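Local coordinates for mRNA-binding protein PUF3 (Saccharomyces cerevisiae, PDB 3K49) that binds the 3' UTRs of mRNAs for mitochondrial proteins, promotes deadenylation and decay of COX17 mRNA, and brings its targets to the vicinity of mitochondria, at residues R192-E195 with D201-S204; T250-V255 with I284-P289; E257-K262 with I305-D310. One frame throughout, in Å; residues are numbered along the deposited sequence.

Contact 1. Residues R192-E195 with D201-S204; sequences RLLE and DQES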
loop_
_atom_site.group_PDB
_atom_site.type_symbol
_atom_site.label_atom_id
_atom_site.label_comp_id
_atom_site.label_asym_id
_atom_site.label_seq_id
_atom_site.Cartn_x
_atom_site.Cartn_y
_atom_site.Cartn_z
ATOM N N ARG A 192 2.431 6.588 4.136
ATOM C CA ARG A 192 3.767 7.012 3.726
ATOM C C ARG A 192 4.281 8.125 4.627
ATOM O O ARG A 192 5.459 8.130 5.001
ATOM C CB ARG A 192 3.812 7.445 2.254
ATOM C CG ARG A 192 3.738 6.295 1.288
ATOM C CD ARG A 192 5.041 5.537 1.293
ATOM N NE ARG A 192 5.067 4.498 0.264
ATOM C CZ ARG A 192 4.880 3.202 0.501
ATOM N NH1 ARG A 192 4.651 2.781 1.737
ATOM N NH2 ARG A 192 4.920 2.325 -0.496
ATOM N N LEU A 193 3.400 9.062 4.986
ATOM C CA LEU A 193 3.836 10.184 5.798
ATOM C C LEU A 193 4.362 9.658 7.129
ATOM O O LEU A 193 5.401 10.105 7.615
ATOM C CB LEU A 193 2.727 11.211 5.988
ATOM C CG LEU A 193 2.469 12.049 4.719
ATOM C CD1 LEU A 193 1.290 13.013 4.889
ATOM C CD2 LEU A 193 3.721 12.824 4.313
ATOM N N LEU A 194 3.665 8.673 7.693
ATOM C CA LEU A 194 4.107 8.040 8.929
ATOM C C LEU A 194 5.450 7.331 8.762
ATOM O O LEU A 194 6.339 7.526 9.576
ATOM C CB LEU A 194 3.054 7.071 9.445
ATOM C CG LEU A 194 1.763 7.724 9.948
ATOM C CD1 LEU A 194 0.749 6.649 10.290
ATOM C CD2 LEU A 194 2.042 8.612 11.151
ATOM N N GLU A 195 5.601 6.537 7.698
ATOM C CA GLU A 195 6.820 5.765 7.474
ATOM C C GLU A 195 8.052 6.659 7.305
ATOM O O GLU A 195 9.097 6.398 7.895
ATOM C CB GLU A 195 6.672 4.839 6.258
ATOM C CG GLU A 195 7.941 4.013 5.979
ATOM C CD GLU A 195 8.042 3.486 4.538
ATOM O OE1 GLU A 195 9.140 3.019 4.136
ATOM O OE2 GLU A 195 7.033 3.546 3.803
ATOM N N ASP A 201 6.317 14.993 12.766
ATOM C CA ASP A 201 5.275 14.761 11.769
ATOM C C ASP A 201 4.345 13.653 12.238
ATOM O O ASP A 201 3.127 13.786 12.156
ATOM C CB ASP A 201 5.885 14.368 10.428
ATOM C CG ASP A 201 6.696 15.489 9.800
ATOM O OD1 ASP A 201 6.303 16.666 9.983
ATOM O OD2 ASP A 201 7.717 15.186 9.123
ATOM N N GLN A 202 4.924 12.558 12.728
ATOM C CA GLN A 202 4.141 11.427 13.220
ATOM C C GLN A 202 3.249 11.839 14.383
ATOM O O GLN A 202 2.126 11.366 14.505
ATOM C CB GLN A 202 5.050 10.268 13.631
ATOM C CG GLN A 202 5.969 9.791 12.525
ATOM C CD GLN A 202 6.851 8.638 12.948
ATOM O OE1 GLN A 202 6.497 7.859 13.826
ATOM N NE2 GLN A 202 8.001 8.521 12.316
ATOM N N GLU A 203 3.755 12.727 15.233
ATOM C CA GLU A 203 2.999 13.213 16.378
ATOM C C GLU A 203 1.802 14.007 15.873
ATOM O O GLU A 203 0.673 13.782 16.301
ATOM C CB GLU A 203 3.897 14.045 17.298
ATOM C CG GLU A 203 3.211 14.537 18.559
ATOM C CD GLU A 203 4.132 15.351 19.445
ATOM O OE1 GLU A 203 5.311 15.530 19.073
ATOM O OE2 GLU A 203 3.677 15.812 20.513
ATOM N N SER A 204 2.056 14.916 14.938
ATOM C CA SER A 204 1.009 15.751 14.350
ATOM C C SER A 204 -0.107 14.929 13.708
ATOM O O SER A 204 -1.273 15.327 13.706
ATOM C CB SER A 204 1.612 16.705 13.325
ATOM O OG SER A 204 0.600 17.279 12.514
#
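Leu-194 and Gln-202 meet inside the helical hairpin of the fifth Pumilio repeat, where helix 186-196 passes through a short connection into helix 199-207; the chain is the Pumilio homology domain, the RNA-binding part of the longer PUF3 protein. CA of Leu-194 and CA of Gln-202 are 5.5 Å apart. The leucine holds CG opposite its own carbonyl carbon (chi1 -68°), which brings the CD2 branch alongside the second helix, Leu-194 CD2 lying 4.1 Å from CA and 4.2 Å from CB of Gln-202. In return the glutamine side chain, extended beyond CG, runs beside the peptide oxygen of the leucine: Gln-202 CG is 3.7 Å from Leu-194 O. Gln-202 NE2 comes to 3.4 Å from Leu-194 O, but the angle is too poor for a hydrogen bond. The amide is held by two other partners, NE2 by the carbonyl of Gly-197 and OE1 by Asn-237. Leu-194 also packs on Ile-205 of the second helix and on Tyr-228 of helix 222-230. The hairpin is thus joined here by aliphatic contact, while the glutamine amide ties helix 199-207 to the connection before it and to Asn-237.

Contact 2. Residues T250-V255 with I284-P289; sequences TVANNV and ISKILP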
loop_
_atom_site.group_PDB
_atom_site.type_symbol
_atom_site.label_atom_id
_atom_site.label_comp_id
_atom_site.label_asym_id
_atom_site.label_seq_id
_atom_site.Cartn_x
_atom_site.Cartn_y
_atom_site.Cartn_z
ATOM N N THR A 250 -8.406 -0.632 23.156
ATOM C CA THR A 250 -9.702 -0.540 22.490
ATOM C C THR A 250 -10.125 -1.880 21.932
ATOM O O THR A 250 -11.297 -2.232 21.996
ATOM C CB THR A 250 -9.715 0.502 21.370
ATOM O OG1 THR A 250 -9.349 1.782 21.897
ATOM C CG2 THR A 250 -11.104 0.599 20.771
ATOM N N VAL A 251 -9.168 -2.632 21.390
ATOM C CA VAL A 251 -9.463 -3.964 20.874
ATOM C C VAL A 251 -9.807 -4.909 22.028
ATOM O O VAL A 251 -10.677 -5.776 21.904
ATOM C CB VAL A 251 -8.292 -4.566 20.072
ATOM C CG1 VAL A 251 -8.661 -5.958 19.586
ATOM C CG2 VAL A 251 -7.919 -3.675 18.902
ATOM N N ALA A 252 -9.118 -4.743 23.152
ATOM C CA ALA A 252 -9.429 -5.524 24.334
ATOM C C ALA A 252 -10.901 -5.332 24.739
ATOM O O ALA A 252 -11.641 -6.300 24.929
ATOM C CB ALA A 252 -8.499 -5.153 25.469
ATOM N N ASN A 253 -11.333 -4.080 24.841
ATOM C CA ASN A 253 -12.702 -3.777 25.259
ATOM C C ASN A 253 -13.792 -4.299 24.308
ATOM O O ASN A 253 -14.978 -4.306 24.657
ATOM C CB ASN A 253 -12.879 -2.270 25.450
ATOM C CG ASN A 253 -11.953 -1.701 26.502
ATOM O OD1 ASN A 253 -11.610 -2.376 27.475
ATOM N ND2 ASN A 253 -11.546 -0.442 26.319
ATOM N N ASN A 254 -13.399 -4.741 23.118
ATOM C CA ASN A 254 -14.380 -5.123 22.102
ATOM C C ASN A 254 -14.040 -6.407 21.374
ATOM O O ASN A 254 -14.523 -6.644 20.260
ATOM C CB ASN A 254 -14.521 -4.005 21.072
ATOM C CG ASN A 254 -15.073 -2.740 21.674
ATOM O OD1 ASN A 254 -16.292 -2.582 21.791
ATOM N ND2 ASN A 254 -14.182 -1.832 22.079
ATOM N N VAL A 255 -13.214 -7.234 22.002
ATOM C CA VAL A 255 -12.604 -8.348 21.301
ATOM C C VAL A 255 -13.575 -9.121 20.442
ATOM O O VAL A 255 -13.299 -9.423 19.281
ATOM C CB VAL A 255 -11.973 -9.340 22.260
ATOM C CG1 VAL A 255 -11.412 -10.502 21.464
ATOM C CG2 VAL A 255 -10.878 -8.660 23.063
ATOM N N ILE A 284 -6.171 -11.710 25.123
ATOM C CA ILE A 284 -6.533 -13.121 25.195
ATOM C C ILE A 284 -7.292 -13.429 26.483
ATOM O O ILE A 284 -8.126 -14.331 26.526
ATOM C CB ILE A 284 -5.290 -14.011 25.074
ATOM C CG1 ILE A 284 -4.552 -13.683 23.774
ATOM C CG2 ILE A 284 -5.677 -15.484 25.133
ATOM C CD1 ILE A 284 -3.288 -14.467 23.558
ATOM N N SER A 285 -7.011 -12.655 27.526
ATOM C CA SER A 285 -7.689 -12.819 28.808
ATOM C C SER A 285 -9.174 -12.476 28.717
ATOM O O SER A 285 -9.915 -12.614 29.692
ATOM C CB SER A 285 -7.015 -11.962 29.884
ATOM O OG SER A 285 -7.233 -10.582 29.654
ATOM N N LYS A 286 -9.606 -12.030 27.542
ATOM C CA LYS A 286 -11.006 -11.698 27.317
ATOM C C LYS A 286 -11.756 -12.904 26.765
ATOM O O LYS A 286 -12.982 -12.986 26.864
ATOM C CB LYS A 286 -11.125 -10.520 26.343
ATOM C CG LYS A 286 -10.425 -9.256 26.812
ATOM C CD LYS A 286 -11.147 -8.638 27.998
ATOM C CE LYS A 286 -10.482 -7.341 28.434
ATOM N NZ LYS A 286 -11.356 -6.569 29.362
ATOM N N ILE A 287 -11.012 -13.844 26.195
ATOM C CA ILE A 287 -11.612 -14.969 25.492
ATOM C C ILE A 287 -11.319 -16.294 26.175
ATOM O O ILE A 287 -12.056 -17.263 26.007
ATOM C CB ILE A 287 -11.101 -15.041 24.043
ATOM C CG1 ILE A 287 -11.283 -13.694 23.351
ATOM C CG2 ILE A 287 -11.828 -16.129 23.268
ATOM C CD1 ILE A 287 -10.849 -13.714 21.909
ATOM N N LEU A 288 -10.236 -16.332 26.941
ATOM C CA LEU A 288 -9.813 -17.554 27.617
ATOM C C LEU A 288 -10.832 -18.075 28.622
ATOM O O LEU A 288 -11.254 -17.341 29.519
ATOM C CB LEU A 288 -8.474 -17.336 28.317
ATOM C CG LEU A 288 -7.260 -17.778 27.509
ATOM C CD1 LEU A 288 -6.045 -17.813 28.406
ATOM C CD2 LEU A 288 -7.521 -19.144 26.895
ATOM N N PRO A 289 -11.237 -19.349 28.464
ATOM C CA PRO A 289 -12.054 -20.060 29.455
ATOM C C PRO A 289 -11.324 -20.121 30.798
ATOM O O PRO A 289 -10.128 -20.412 30.843
ATOM C CB PRO A 289 -12.187 -21.465 28.849
ATOM C CG PRO A 289 -11.071 -21.545 27.815
ATOM C CD PRO A 289 -11.025 -20.170 27.260
#
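Val-255 reaches with both methyl groups into the turn after helix 277-284, and this is the tight part of the contact. Its CG1 meets CD1 of Ile-287 at 3.3 Å, a close apolar touch, and CG1 of the same isoleucine at 3.7 Å. The valine's chi1 of 177° sends CG1 to the isoleucine and leaves CG2 for the lysine, 3.8 Å from CB of Lys-286. Lys-286 forms the loose, exposed side. Bent at chi2 (-70°), its aliphatic chain lies along the C-terminal part of helix 238-252, with Lys-286 CG 3.7 Å from Ala-252 O and CE 4.2 Å from Ala-252 CB. The lysine therefore contributes its methylenes here. No polar bond joins the two segments. Within the first, Asn-254 ND2 donates to Thr-250 O at 2.9 Å, nearly straight (172°) and in the carbonyl plane, so the side chain folds back over the helix it follows. In the other segment, the carbonyl of Ile-284 accepts from the backbone N of both Ile-287 and Leu-288, which fixes the turn carrying the lysine and isoleucine. Around this joint, Val-251 packs on helix 264-274, Ile-287 lies against Met-304 and Met-307 of helix 303-308 and Leu-320 of helix 313-323, and Leu-288 rests on helix 326-345.

Contact 3. Residues E257-K262 with I305-D310; sequences EYSKHK and ILMIKD. With nucleotides of chain B.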
loop_
_atom_site.group_PDB
_atom_site.type_symbol
_atom_site.label_atom_id
_atom_site.label_comp_id
_atom_site.label_asym_id
_atom_site.label_seq_id
_atom_site.Cartn_x
_atom_site.Cartn_y
_atom_site.Cartn_z
ATOM N N GLU A 257 -16.815 -8.411 19.323
ATOM C CA GLU A 257 -17.558 -7.724 18.262
ATOM C C GLU A 257 -16.662 -7.412 17.066
ATOM O O GLU A 257 -17.067 -7.576 15.915
ATOM C CB GLU A 257 -18.205 -6.427 18.761
ATOM C CG GLU A 257 -19.222 -5.857 17.761
ATOM C CD GLU A 257 -19.144 -4.337 17.603
ATOM O OE1 GLU A 257 -19.165 -3.631 18.635
ATOM O OE2 GLU A 257 -19.070 -3.850 16.444
ATOM N N TYR A 258 -15.445 -6.952 17.336
ATOM C CA TYR A 258 -14.480 -6.720 16.267
ATOM C C TYR A 258 -14.155 -8.004 15.508
ATOM O O TYR A 258 -14.127 -8.015 14.276
ATOM C CB TYR A 258 -13.200 -6.097 16.816
ATOM C CG TYR A 258 -13.375 -4.673 17.291
ATOM C CD1 TYR A 258 -12.402 -4.066 18.051
ATOM C CD2 TYR A 258 -14.508 -3.935 16.968
ATOM C CE1 TYR A 258 -12.538 -2.765 18.487
ATOM C CE2 TYR A 258 -14.652 -2.621 17.394
ATOM C CZ TYR A 258 -13.658 -2.050 18.165
ATOM O OH TYR A 258 -13.749 -0.753 18.624
ATOM N N SER A 259 -13.926 -9.087 16.244
ATOM C CA SER A 259 -13.622 -10.371 15.626
ATOM C C SER A 259 -14.699 -10.808 14.642
ATOM O O SER A 259 -14.434 -11.571 13.719
ATOM C CB SER A 259 -13.417 -11.451 16.688
ATOM O OG SER A 259 -12.308 -11.148 17.516
ATOM N N LYS A 260 -15.917 -10.321 14.841
ATOM C CA LYS A 260 -17.043 -10.705 13.998
ATOM C C LYS A 260 -17.287 -9.667 12.909
ATOM O O LYS A 260 -18.253 -9.755 12.140
ATOM C CB LYS A 260 -18.298 -10.886 14.853
ATOM C CG LYS A 260 -18.204 -12.034 15.855
ATOM C CD LYS A 260 -19.395 -12.059 16.806
ATOM C CE LYS A 260 -20.688 -12.319 16.060
ATOM N NZ LYS A 260 -21.866 -12.334 16.965
ATOM N N HIS A 261 -16.391 -8.687 12.860
ATOM C CA HIS A 261 -16.474 -7.572 11.929
ATOM C C HIS A 261 -15.547 -7.846 10.747
ATOM O O HIS A 261 -14.379 -8.196 10.933
ATOM C CB HIS A 261 -16.050 -6.294 12.651
ATOM C CG HIS A 261 -16.383 -5.041 11.909
ATOM N ND1 HIS A 261 -15.925 -4.783 10.646
ATOM C CD2 HIS A 261 -17.117 -3.958 12.285
ATOM C CE1 HIS A 261 -16.371 -3.592 10.254
ATOM N NE2 HIS A 261 -17.087 -3.083 11.226
ATOM N N LYS A 262 -16.074 -7.702 9.537
ATOM C CA LYS A 262 -15.309 -7.958 8.317
ATOM C C LYS A 262 -13.947 -7.252 8.313
ATOM O O LYS A 262 -12.905 -7.864 8.031
ATOM C CB LYS A 262 -16.130 -7.546 7.083
ATOM C CG LYS A 262 -15.377 -7.679 5.778
ATOM C CD LYS A 262 -16.223 -7.212 4.611
ATOM C CE LYS A 262 -15.386 -7.047 3.349
ATOM N NZ LYS A 262 -14.501 -8.230 3.118
ATOM N N ILE A 305 -16.944 -19.659 21.667
ATOM C CA ILE A 305 -17.910 -20.355 20.826
ATOM C C ILE A 305 -18.605 -19.420 19.849
ATOM O O ILE A 305 -18.858 -19.791 18.701
ATOM C CB ILE A 305 -18.993 -21.050 21.667
ATOM C CG1 ILE A 305 -18.357 -22.021 22.661
ATOM C CG2 ILE A 305 -19.987 -21.768 20.766
ATOM C CD1 ILE A 305 -17.544 -23.116 22.008
ATOM N N LEU A 306 -18.921 -18.210 20.304
ATOM C CA LEU A 306 -19.485 -17.196 19.420
ATOM C C LEU A 306 -18.492 -16.905 18.302
ATOM O O LEU A 306 -18.876 -16.591 17.179
ATOM C CB LEU A 306 -19.763 -15.904 20.180
ATOM C CG LEU A 306 -20.934 -15.857 21.154
ATOM C CD1 LEU A 306 -20.902 -14.540 21.914
ATOM C CD2 LEU A 306 -22.258 -16.030 20.425
ATOM N N MET A 307 -17.210 -17.009 18.627
ATOM C CA MET A 307 -16.146 -16.720 17.680
ATOM C C MET A 307 -15.907 -17.870 16.698
ATOM O O MET A 307 -15.861 -17.647 15.488
ATOM C CB MET A 307 -14.863 -16.327 18.422
ATOM C CG MET A 307 -14.919 -14.904 18.969
ATOM S SD MET A 307 -13.490 -14.437 19.949
ATOM C CE MET A 307 -12.163 -14.651 18.759
ATOM N N ILE A 308 -15.778 -19.090 17.214
ATOM C CA ILE A 308 -15.594 -20.268 16.367
ATOM C C ILE A 308 -16.657 -20.385 15.278
ATOM O O ILE A 308 -16.380 -20.860 14.175
ATOM C CB ILE A 308 -15.610 -21.567 17.186
ATOM C CG1 ILE A 308 -14.523 -21.533 18.259
ATOM C CG2 ILE A 308 -15.413 -22.770 16.278
ATOM C CD1 ILE A 308 -14.547 -22.741 19.179
ATOM N N LYS A 309 -17.872 -19.945 15.587
ATOM C CA LYS A 309 -19.001 -20.106 14.674
ATOM C C LYS A 309 -19.147 -18.956 13.677
ATOM O O LYS A 309 -19.981 -19.017 12.770
ATOM C CB LYS A 309 -20.306 -20.240 15.461
ATOM C CG LYS A 309 -20.409 -21.508 16.287
ATOM C CD LYS A 309 -21.728 -21.576 17.034
ATOM C CE LYS A 309 -21.831 -22.848 17.857
ATOM N NZ LYS A 309 -23.121 -22.933 18.592
ATOM N N ASP A 310 -18.355 -17.904 13.849
ATOM C CA ASP A 310 -18.484 -16.716 13.008
ATOM C C ASP A 310 -17.522 -16.734 11.821
ATOM O O ASP A 310 -16.381 -17.193 11.932
ATOM C CB ASP A 310 -18.284 -15.440 13.826
ATOM C CG ASP A 310 -18.272 -14.197 12.963
ATOM O OD1 ASP A 310 -19.250 -13.976 12.218
ATOM O OD2 ASP A 310 -17.277 -13.439 13.023
ATOM P P U B 5 -12.706 -10.903 0.764
ATOM O OP1 U B 5 -13.604 -10.332 -0.265
ATOM O OP2 U B 5 -11.553 -11.753 0.370
ATOM O "O5'" U B 5 -12.136 -9.722 1.670
ATOM C "C5'" U B 5 -10.999 -8.984 1.262
ATOM C "C4'" U B 5 -11.206 -7.531 1.617
ATOM O "O4'" U B 5 -11.071 -7.363 3.044
ATOM C "C3'" U B 5 -10.205 -6.547 1.051
ATOM O "O3'" U B 5 -10.550 -6.248 -0.302
ATOM C "C2'" U B 5 -10.443 -5.354 1.965
ATOM O "O2'" U B 5 -11.608 -4.655 1.589
ATOM C "C1'" U B 5 -10.678 -6.036 3.319
ATOM N N1 U B 5 -9.498 -6.076 4.209
ATOM C C2 U B 5 -9.327 -5.042 5.095
ATOM O O2 U B 5 -10.100 -4.106 5.172
ATOM N N3 U B 5 -8.210 -5.136 5.893
ATOM C C4 U B 5 -7.267 -6.130 5.878
ATOM O O4 U B 5 -6.294 -6.047 6.619
ATOM C C5 U B 5 -7.514 -7.173 4.929
ATOM C C6 U B 5 -8.596 -7.114 4.149
ATOM P P G B 4 -12.983 -16.476 1.105
ATOM O OP1 G B 4 -13.381 -15.853 -0.181
ATOM O OP2 G B 4 -11.681 -17.187 1.218
ATOM O "O5'" G B 4 -13.031 -15.348 2.227
ATOM C "C5'" G B 4 -14.260 -14.732 2.583
ATOM C "C4'" G B 4 -13.992 -13.497 3.407
ATOM O "O4'" G B 4 -13.344 -13.884 4.642
ATOM C "C3'" G B 4 -12.992 -12.544 2.776
ATOM O "O3'" G B 4 -13.616 -11.726 1.797
ATOM C "C2'" G B 4 -12.468 -11.769 3.983
ATOM O "O2'" G B 4 -13.292 -10.693 4.388
ATOM C "C1'" G B 4 -12.464 -12.857 5.057
ATOM N N9 G B 4 -11.150 -13.439 5.290
ATOM C C8 G B 4 -10.444 -14.312 4.494
ATOM N N7 G B 4 -9.284 -14.638 4.998
ATOM C C5 G B 4 -9.227 -13.940 6.200
ATOM C C6 G B 4 -8.217 -13.887 7.182
ATOM O O6 G B 4 -7.129 -14.479 7.207
ATOM N N1 G B 4 -8.571 -13.041 8.226
ATOM C C2 G B 4 -9.751 -12.351 8.316
ATOM N N2 G B 4 -9.932 -11.591 9.399
ATOM N N3 G B 4 -10.696 -12.398 7.410
ATOM C C4 G B 4 -10.366 -13.204 6.388
ATOM O "O5'" C B 1 -21.098 -19.033 2.818
ATOM C "C5'" C B 1 -20.762 -20.412 3.014
ATOM C "C4'" C B 1 -19.299 -20.597 2.697
ATOM O "O4'" C B 1 -18.482 -20.055 3.764
ATOM C "C3'" C B 1 -18.826 -22.039 2.636
ATOM O "O3'" C B 1 -17.658 -22.194 1.815
ATOM C "C2'" C B 1 -18.530 -22.394 4.091
ATOM O "O2'" C B 1 -17.670 -23.515 4.223
ATOM C "C1'" C B 1 -17.887 -21.085 4.556
ATOM N N1 C B 1 -18.106 -20.755 5.984
ATOM C C2 C B 1 -17.259 -21.184 6.978
ATOM O O2 C B 1 -16.259 -21.863 6.698
ATOM N N3 C B 1 -17.589 -20.813 8.248
ATOM C C4 C B 1 -18.665 -20.059 8.509
ATOM N N4 C B 1 -18.889 -19.738 9.783
ATOM C C5 C B 1 -19.526 -19.615 7.481
ATOM C C6 C B 1 -19.185 -19.997 6.267
#
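Ser-259 and Lys-260, at the end of helix 255-259, face Met-307 and Asp-310 at the end of helix 303-308, a junction between Pumilio repeats 7 and 8. Along the first segment, Tyr-258 turns to the previous repeat and packs on Ile-217 and Gln-218. Ser-259 points at the second segment: the methionine chain, bent at chi3 (59°), sets CE of Met-307 3.7 Å from Ser-259 OG, while that hydroxyl is bonded to the carbonyl of Val-255. Ser-259 O is 3.5 Å from Asp-310 OD2, two acceptors side by side. Lys-260 comes next and covers the aspartate with its backbone and first methylenes, Lys-260 CA lying 2.9 Å and CG 3.3 Å from Asp-310 OD2. Its ammonium does not pair with the carboxylate, since Lys-260 NZ stays 5.7 Å from Asp-310 OD1. With CG opposite the backbone N (chi1 174°), Asp-310 also caps the following helix through OD2 and the N of Ala-313. With an alanine here, the N of Ala-313 would probably lose its cap and a gap would open beside the lysine methylenes. His-261 plays the equivalent part in its own repeat, ND1 capping the N of Phe-263. Lys-262 leaves the protein contact for the RNA: its NZ bonds to O2' of G4 of chain B at 3.0 Å and weakly to O5' of U5 of chain B. Lys-309 O approaches N4 of C1 of chain B closely, at 3.3 Å, consistent with this end of the repeats lying by the 5' cytosine site. The carboxylate is thus used for helix capping, with the distant ammonium of Lys-260 likely to add only weak attraction, while Lys-262 meets the sugar-phosphate backbone.

Contacts 2 and 3 are close neighbours, their centres about 12 Å apart, and they touch: Ile-287 CD1 packs on Met-307 SD at 3.4 Å, and Thr-250 lies against Tyr-258. Their segments alternate along the chain. Contact 2 ties the start of repeat 7 to the turn at and just beyond its end; contact 3 joins repeats 7 and 8. Contact 1 stands apart, its centre about 29 Å from that of contact 2, and joins two consecutive helices of one repeat. Contact 2 is the most buried and mainly apolar, with a lysine on its surface side. Contact 1 is half buried, a leucine beside a glutamine held by outside partners. Contact 3, nearest the RNA, mixes methionine packing with helix caps and a lysine that binds the nucleotides.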